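Heme peroxidase (Bacteroides thetaiotaomicron, PDB 2GVK) is a dye-decolorizing peroxidase (DyP), and so probably uses heme and hydrogen peroxide to oxidise dyes and related substrates. Local coordinates at residues 93-98 with 276-281; 103-108 with 300-305; 186-191 with 262-267. All coordinates share one frame; numbering follows the deposited sequence. Where two conformers were deposited one is given.

In the fold
Along the chain the segments run 93-98, 103-108, 186-191, 262-267, 276-281 and 300-305, so interactions 1 and 2 interleave, while interaction 3 falls entirely within the stretch that each of them spans. Interactions 2 and 3 lie about 10 Å apart between centres and share the eight-stranded antiparallel sheet, in which strands 296-306 and 186-195 are neighbours. The centre of interaction 1 lies about 15 Å from the centres of both others, where helix 270-281 meets the small sheet of strands 95-96 and 101-102. That helix also packs on interaction 3, with L277 against F189 and M276 against F263. Interactions 1 and 2 each join the N-terminal family region to the C-terminal one; interaction 3 lies inside the latter.

Interaction 1 of 3, residues 93-98 with 276-281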
# COMPACT_ATOMS: atom_id res chain seq x y z
N SER A 93 40.11 -17.00 11.71
CA SER A 93 40.75 -17.80 12.76
C SER A 93 39.83 -17.86 13.97
O SER A 93 39.45 -16.85 14.52
CB SER A 93 42.09 -17.19 13.16
OG SER A 93 43.07 -17.39 12.16
N GLU A 94 39.46 -19.06 14.36
CA GLU A 94 38.59 -19.25 15.50
C GLU A 94 39.04 -18.42 16.73
O GLU A 94 40.24 -18.33 17.03
CB GLU A 94 38.58 -20.71 15.85
CG GLU A 94 37.81 -21.08 17.03
CD GLU A 94 38.07 -22.52 17.44
OE1 GLU A 94 39.18 -22.81 17.91
OE2 GLU A 94 37.18 -23.36 17.26
N ILE A 95 38.07 -17.79 17.40
CA ILE A 95 38.34 -17.04 18.62
C ILE A 95 37.81 -17.81 19.81
O ILE A 95 36.60 -17.97 19.97
CB ILE A 95 37.72 -15.64 18.59
CG1 ILE A 95 38.34 -14.81 17.45
CG2 ILE A 95 37.91 -14.93 19.95
CD1 ILE A 95 37.60 -13.51 17.14
N LYS A 96 38.72 -18.36 20.60
CA LYS A 96 38.36 -19.20 21.69
C LYS A 96 38.59 -18.46 23.01
O LYS A 96 39.73 -18.10 23.36
CB LYS A 96 39.18 -20.50 21.64
CG LYS A 96 38.74 -21.57 22.64
CD LYS A 96 39.53 -22.88 22.45
N GLY A 97 37.50 -18.17 23.71
CA GLY A 97 37.57 -17.53 25.01
C GLY A 97 37.62 -18.58 26.11
O GLY A 97 37.68 -19.78 25.83
N GLU A 98 37.56 -18.14 27.35
CA GLU A 98 37.60 -19.07 28.47
C GLU A 98 36.33 -19.90 28.52
O GLU A 98 36.36 -21.04 28.95
CB GLU A 98 37.81 -18.31 29.80
CG GLU A 98 37.72 -19.23 31.06
CD GLU A 98 38.60 -18.74 32.25
OE1 GLU A 98 39.86 -18.89 32.17
OE2 GLU A 98 38.03 -18.30 33.30
N MSE A 276 35.31 -6.57 17.41
CA MSE A 276 33.99 -6.77 18.01
C MSE A 276 33.88 -8.21 18.55
O MSE A 276 33.47 -8.43 19.68
CB MSE A 276 32.91 -6.50 16.96
CG MSE A 276 31.50 -6.67 17.45
SE MSE A 276 30.23 -6.74 15.98
CE MSE A 276 30.54 -8.61 15.41
N LEU A 277 34.27 -9.17 17.71
CA LEU A 277 34.23 -10.57 18.11
C LEU A 277 35.15 -10.85 19.30
O LEU A 277 34.80 -11.63 20.18
CB LEU A 277 34.60 -11.47 16.94
CG LEU A 277 33.60 -11.51 15.79
CD1 LEU A 277 34.22 -12.17 14.57
CD2 LEU A 277 32.34 -12.24 16.19
N GLU A 278 36.34 -10.25 19.29
CA GLU A 278 37.25 -10.39 20.46
C GLU A 278 36.56 -9.86 21.73
O GLU A 278 36.57 -10.52 22.78
CB GLU A 278 38.54 -9.64 20.23
CG GLU A 278 39.47 -10.29 19.21
CD GLU A 278 40.70 -9.41 18.90
OE1 GLU A 278 40.83 -8.31 19.51
OE2 GLU A 278 41.53 -9.81 18.04
N ASN A 279 35.96 -8.67 21.64
CA ASN A 279 35.26 -8.09 22.77
C ASN A 279 34.15 -9.02 23.29
O ASN A 279 33.88 -9.07 24.48
CB ASN A 279 34.64 -6.73 22.40
CG ASN A 279 35.66 -5.61 22.37
OD1 ASN A 279 36.87 -5.83 22.47
ND2 ASN A 279 35.18 -4.39 22.21
N MSE A 280 33.46 -9.69 22.37
CA MSE A 280 32.34 -10.56 22.74
C MSE A 280 32.81 -11.85 23.37
O MSE A 280 32.31 -12.24 24.45
CB MSE A 280 31.50 -10.89 21.51
CG MSE A 280 30.73 -9.73 20.96
SE MSE A 280 29.94 -10.19 19.26
CE MSE A 280 28.68 -11.64 19.91
N PHE A 281 33.75 -12.52 22.72
CA PHE A 281 34.09 -13.91 23.08
C PHE A 281 35.23 -14.01 24.07
O PHE A 281 35.26 -14.94 24.87
CB PHE A 281 34.38 -14.73 21.82
CG PHE A 281 33.14 -15.06 21.02
CD1 PHE A 281 32.62 -14.13 20.11
CD2 PHE A 281 32.47 -16.25 21.21
CE1 PHE A 281 31.48 -14.41 19.41
CE2 PHE A 281 31.34 -16.55 20.50
CZ PHE A 281 30.82 -15.61 19.62
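I95 reaches from its short strand onto helix 270-281 with both ends of its branched side chain. The longer arm ends at CD1, which lies 3.6 Å from CB of L277 and also approaches the backbone N of E278 at 4.1 Å. The shorter arm, CG2, meets CB of F281 at 4.0 Å. With CG1 beside the backbone N and CG2 anti to it (chi1 -63°), the two methyl groups reach residues one helical turn apart, and the isoleucine side chain crosses those of L277 and F281 at about a right angle. Beyond it, CA of G97 makes a CA-H...O contact with O of F281, 3.5 Å long and 159° at the hydrogen. A beta carbon at G97 would collide with that same oxygen, so the close passage of the backbone by the helix end depends on G97 having no side chain. The strand carrying I95 pairs antiparallel with 101-102, A102 being its backbone partner, and this small two-stranded antiparallel sheet packs against the last turn of the helix. Within the helix, F281 N bonds to L277 O at 2.9 Å, and the same oxygen lies at the edge of the F281 ring. Farther out, R274 NH1 donates to the carbonyl of S93. On strand 186-195, Q191 touches L277 and Y193 touches F281.

Interaction 2 of 3, residues 103-108 with 300-305. With EDO (1,2-ethanediol), chain G; EDO (1,2-ethanediol), chain I.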
# COMPACT_ATOMS: atom_id res chain seq x y z
N VAL A 103 33.43 -20.04 16.40
CA VAL A 103 33.95 -21.07 15.51
C VAL A 103 34.19 -20.54 14.09
O VAL A 103 33.60 -19.55 13.67
CB VAL A 103 32.98 -22.29 15.44
CG1 VAL A 103 32.86 -22.98 16.83
CG2 VAL A 103 31.60 -21.88 14.90
N SER A 104 35.10 -21.21 13.38
CA SER A 104 35.37 -20.92 12.00
C SER A 104 34.98 -22.15 11.18
O SER A 104 35.53 -23.25 11.40
CB SER A 104 36.84 -20.62 11.81
OG SER A 104 37.15 -20.38 10.44
N THR A 105 34.03 -21.98 10.27
CA THR A 105 33.45 -23.09 9.56
C THR A 105 33.49 -22.83 8.03
O THR A 105 33.71 -21.71 7.60
CB THR A 105 32.00 -23.34 10.03
OG1 THR A 105 31.21 -22.15 9.81
CG2 THR A 105 31.98 -23.66 11.53
N PRO A 106 33.32 -23.87 7.23
CA PRO A 106 33.53 -23.75 5.78
C PRO A 106 32.53 -22.89 5.02
O PRO A 106 31.40 -22.67 5.47
CB PRO A 106 33.45 -25.23 5.29
CG PRO A 106 33.69 -26.04 6.52
CD PRO A 106 33.05 -25.26 7.61
N GLY A 107 32.94 -22.46 3.83
CA GLY A 107 32.06 -21.75 2.93
C GLY A 107 32.87 -21.08 1.85
O GLY A 107 33.81 -20.36 2.15
N ASP A 108 32.51 -21.34 0.59
CA ASP A 108 33.26 -20.79 -0.55
C ASP A 108 32.52 -19.64 -1.22
O ASP A 108 33.15 -18.69 -1.68
CB ASP A 108 33.52 -21.87 -1.58
CG ASP A 108 34.52 -22.94 -1.10
OD1 ASP A 108 35.40 -22.63 -0.25
OD2 ASP A 108 34.46 -24.09 -1.61
N THR A 300 28.24 -21.45 13.35
CA THR A 300 29.02 -21.21 12.11
C THR A 300 29.76 -19.90 12.22
O THR A 300 29.46 -19.06 13.10
CB THR A 300 28.13 -21.15 10.82
OG1 THR A 300 27.25 -20.05 10.90
CG2 THR A 300 27.34 -22.42 10.62
N GLY A 301 30.74 -19.72 11.36
CA GLY A 301 31.50 -18.48 11.29
C GLY A 301 32.38 -18.48 10.08
O GLY A 301 33.26 -19.31 9.95
N THR A 302 32.10 -17.58 9.14
CA THR A 302 32.83 -17.55 7.88
C THR A 302 32.96 -16.13 7.34
O THR A 302 31.99 -15.34 7.36
CB THR A 302 32.13 -18.43 6.80
OG1 THR A 302 31.71 -19.67 7.38
CG2 THR A 302 33.05 -18.69 5.65
N LEU A 303 34.15 -15.82 6.82
CA LEU A 303 34.42 -14.55 6.15
C LEU A 303 34.34 -14.69 4.63
O LEU A 303 34.88 -15.63 4.04
CB LEU A 303 35.83 -14.02 6.54
CG LEU A 303 36.32 -12.77 5.82
CD1 LEU A 303 35.47 -11.58 6.15
CD2 LEU A 303 37.79 -12.48 6.17
N PHE A 304 33.69 -13.72 4.00
CA PHE A 304 33.64 -13.64 2.54
C PHE A 304 34.00 -12.23 2.07
O PHE A 304 33.76 -11.25 2.77
CB PHE A 304 32.23 -13.99 1.99
CG PHE A 304 31.71 -15.35 2.42
CD1 PHE A 304 31.04 -15.51 3.64
CD2 PHE A 304 31.82 -16.44 1.59
CE1 PHE A 304 30.51 -16.74 4.01
CE2 PHE A 304 31.34 -17.70 1.99
CZ PHE A 304 30.69 -17.84 3.20
N PHE A 305 34.53 -12.15 0.87
CA PHE A 305 34.78 -10.91 0.20
C PHE A 305 33.72 -10.67 -0.87
O PHE A 305 33.51 -11.51 -1.76
CB PHE A 305 36.19 -10.91 -0.45
CG PHE A 305 36.43 -9.74 -1.34
CD1 PHE A 305 36.40 -8.45 -0.84
CD2 PHE A 305 36.69 -9.92 -2.69
CE1 PHE A 305 36.61 -7.36 -1.67
CE2 PHE A 305 36.91 -8.83 -3.53
CZ PHE A 305 36.87 -7.55 -3.02
C1 EDO G . 28.90 -20.70 6.73
O1 EDO G . 29.12 -19.90 7.87
C2 EDO G . 28.61 -22.17 7.15
O2 EDO G . 29.82 -22.86 7.56
C1 EDO I . 38.15 -21.20 3.60
O1 EDO I . 38.93 -20.05 3.26
C2 EDO I . 36.83 -20.80 4.31
O2 EDO I . 36.04 -19.93 3.46
O HOH W 1 31.35 -18.24 14.90
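T105 faces T300 and G301 with its methyl and hydroxyl. Its CB lies nearest O2 of a bound 1,2-ethanediol, probably a crystallisation additive, at 3.3 Å, and CG2 packs against CA of T300 at 3.9 Å. OG1 sits between the backbone N and the carbonyl carbon (chi1 59°), from where it accepts a nearly straight bond from G301 N, 2.9 Å long and 167° at the hydrogen. The same hydroxyl donates to O2 of the diol, which in turn donates to the carbonyl of P106. The other end of the diol donates to OG1 of T302. The backbone of T105 is gripped as well: its N donates to G301 O at 2.8 Å, while its O receives T302 OG1 at 2.9 Å from well above the carbonyl plane (55° out of it). A water donates to both V103 O and T300 O, joining the two backbones at one end of the contact. At the other, G107 O lies 3.6 Å from CE2 of F304, and D108 C stands at that ring's edge; a beta carbon on G107 would strike the ring. The loop thus runs along strand 296-306 before entering strand 109-115 of the same sheet, with S104 OG bonded to F92 O and D108 OD2 to L32 N of strand 24-32.

Interaction 3 of 3, residues 186-191 with 262-267; sequences SYVFVQ and YFIGYA
With CG2 of V188 anti to its backbone N (chi1 65°) and CG of Y266 beside its own, the two side chains lie side by side, which brings the valine methyl over one face of the phenol ring. CG2 is 3.7 Å from the ring centroid and 16° off its normal, a CH-pi contact; OG of S186, hydrogen-bonded to A173 O, stands at the ring's edge. The same CG2 presses on CG1 of I264 at 3.5 Å, tighter than usual for two carbons, and CG1 of V190, the residue paired directly with I264, lies alongside it. The Y266 hydroxyl is hydrogen-bonded to T68 OG1 and H112 ND1, which tie the ring's far end to strands 66-72 and 109-115. An alanine in place of Y266 would probably leave V188 without its ring platform and T68 and H112 without their shared hydroxyl partner. On the other face of the sheet, F189 and F263 cross at about a right angle, with CE2 of F263 4.1 Å from CD2 of F189 and near the plane of that ring. F263 bends over G265, where a beta carbon would strike its CZ. Three hydrogen-bonded pairs, Y187 with A267, F189 with G265 and Q191 with F263, supply six backbone bonds. The strand axes run 162° apart and 4.6 Å at closest approach. This is regular antiparallel pairing, with strand 296-306 flanking 186-195 and strand 245-253 flanking 258-267, as expected in the sheet of the dimeric alpha-beta barrel clan to which DyP-type peroxidases belong.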
# COMPACT_ATOMS: atom_id res chain seq x y z
N SER A 186 33.64 -5.20 -0.06
CA SER A 186 33.27 -5.27 1.35
C SER A 186 33.68 -6.61 1.95
O SER A 186 33.72 -7.62 1.25
CB SER A 186 31.74 -5.08 1.50
OG SER A 186 31.35 -5.11 2.87
N TYR A 187 33.97 -6.61 3.24
CA TYR A 187 34.19 -7.84 4.00
C TYR A 187 32.94 -8.17 4.73
O TYR A 187 32.48 -7.38 5.58
CB TYR A 187 35.34 -7.67 5.01
CG TYR A 187 36.68 -7.41 4.38
CD1 TYR A 187 37.43 -8.46 3.88
CD2 TYR A 187 37.22 -6.12 4.32
CE1 TYR A 187 38.68 -8.23 3.29
CE2 TYR A 187 38.47 -5.89 3.77
CZ TYR A 187 39.18 -6.94 3.22
OH TYR A 187 40.43 -6.72 2.67
N VAL A 188 32.36 -9.34 4.44
CA VAL A 188 31.15 -9.77 5.12
C VAL A 188 31.39 -11.02 5.95
O VAL A 188 32.04 -11.96 5.51
CB VAL A 188 29.94 -9.98 4.11
CG1 VAL A 188 30.21 -11.09 3.18
CG2 VAL A 188 28.66 -10.21 4.86
N PHE A 189 30.92 -10.98 7.18
CA PHE A 189 31.09 -12.08 8.09
C PHE A 189 29.72 -12.58 8.51
O PHE A 189 28.84 -11.80 8.81
CB PHE A 189 31.91 -11.63 9.31
CG PHE A 189 32.33 -12.75 10.20
CD1 PHE A 189 33.30 -13.63 9.81
CD2 PHE A 189 31.76 -12.90 11.47
CE1 PHE A 189 33.68 -14.66 10.62
CE2 PHE A 189 32.16 -13.94 12.29
CZ PHE A 189 33.10 -14.80 11.88
N VAL A 190 29.53 -13.90 8.47
CA VAL A 190 28.28 -14.49 8.87
C VAL A 190 28.48 -15.48 10.04
O VAL A 190 29.51 -16.18 10.13
CB VAL A 190 27.57 -15.23 7.69
CG1 VAL A 190 27.19 -14.24 6.59
CG2 VAL A 190 28.44 -16.35 7.16
N GLN A 191 27.50 -15.49 10.96
CA GLN A 191 27.41 -16.48 12.03
C GLN A 191 25.99 -16.85 12.26
O GLN A 191 25.15 -15.97 12.46
CB GLN A 191 27.94 -15.93 13.35
CG GLN A 191 29.33 -15.57 13.40
CD GLN A 191 29.69 -14.92 14.73
OE1 GLN A 191 29.22 -13.82 15.03
NE2 GLN A 191 30.52 -15.61 15.53
N TYR A 262 20.59 -15.14 12.53
CA TYR A 262 21.61 -15.21 11.52
C TYR A 262 22.29 -13.85 11.46
O TYR A 262 21.70 -12.87 11.00
CB TYR A 262 21.00 -15.59 10.15
CG TYR A 262 22.01 -16.18 9.17
CD1 TYR A 262 22.96 -15.36 8.55
CD2 TYR A 262 22.04 -17.55 8.88
CE1 TYR A 262 23.89 -15.88 7.70
CE2 TYR A 262 22.99 -18.07 8.01
CZ TYR A 262 23.93 -17.22 7.45
OH TYR A 262 24.88 -17.71 6.56
N PHE A 263 23.48 -13.78 12.03
CA PHE A 263 24.27 -12.57 12.01
C PHE A 263 24.96 -12.41 10.69
O PHE A 263 25.59 -13.36 10.18
CB PHE A 263 25.34 -12.61 13.12
CG PHE A 263 26.33 -11.50 13.02
CD1 PHE A 263 26.03 -10.25 13.50
CD2 PHE A 263 27.53 -11.67 12.36
CE1 PHE A 263 26.94 -9.17 13.35
CE2 PHE A 263 28.44 -10.59 12.22
CZ PHE A 263 28.13 -9.36 12.74
N ILE A 264 24.86 -11.21 10.12
CA ILE A 264 25.62 -10.87 8.95
C ILE A 264 26.09 -9.41 9.09
O ILE A 264 25.30 -8.52 9.39
CB ILE A 264 24.80 -11.10 7.64
CG1 ILE A 264 25.64 -10.78 6.43
CG2 ILE A 264 23.50 -10.28 7.66
CD1 ILE A 264 25.11 -11.36 5.17
N GLY A 265 27.39 -9.20 8.95
CA GLY A 265 28.00 -7.90 9.14
C GLY A 265 28.91 -7.55 8.00
O GLY A 265 29.85 -8.30 7.68
N TYR A 266 28.59 -6.44 7.33
CA TYR A 266 29.40 -5.91 6.24
C TYR A 266 30.33 -4.81 6.75
O TYR A 266 29.89 -3.88 7.49
CB TYR A 266 28.50 -5.32 5.16
CG TYR A 266 27.65 -6.31 4.41
CD1 TYR A 266 28.13 -6.92 3.26
CD2 TYR A 266 26.36 -6.61 4.81
CE1 TYR A 266 27.36 -7.82 2.54
CE2 TYR A 266 25.56 -7.53 4.09
CZ TYR A 266 26.07 -8.11 2.95
OH TYR A 266 25.30 -9.00 2.20
N ALA A 267 31.60 -4.87 6.35
CA ALA A 267 32.62 -3.93 6.87
C ALA A 267 33.61 -3.51 5.82
O ALA A 267 34.09 -4.34 5.03
CB ALA A 267 33.35 -4.55 8.02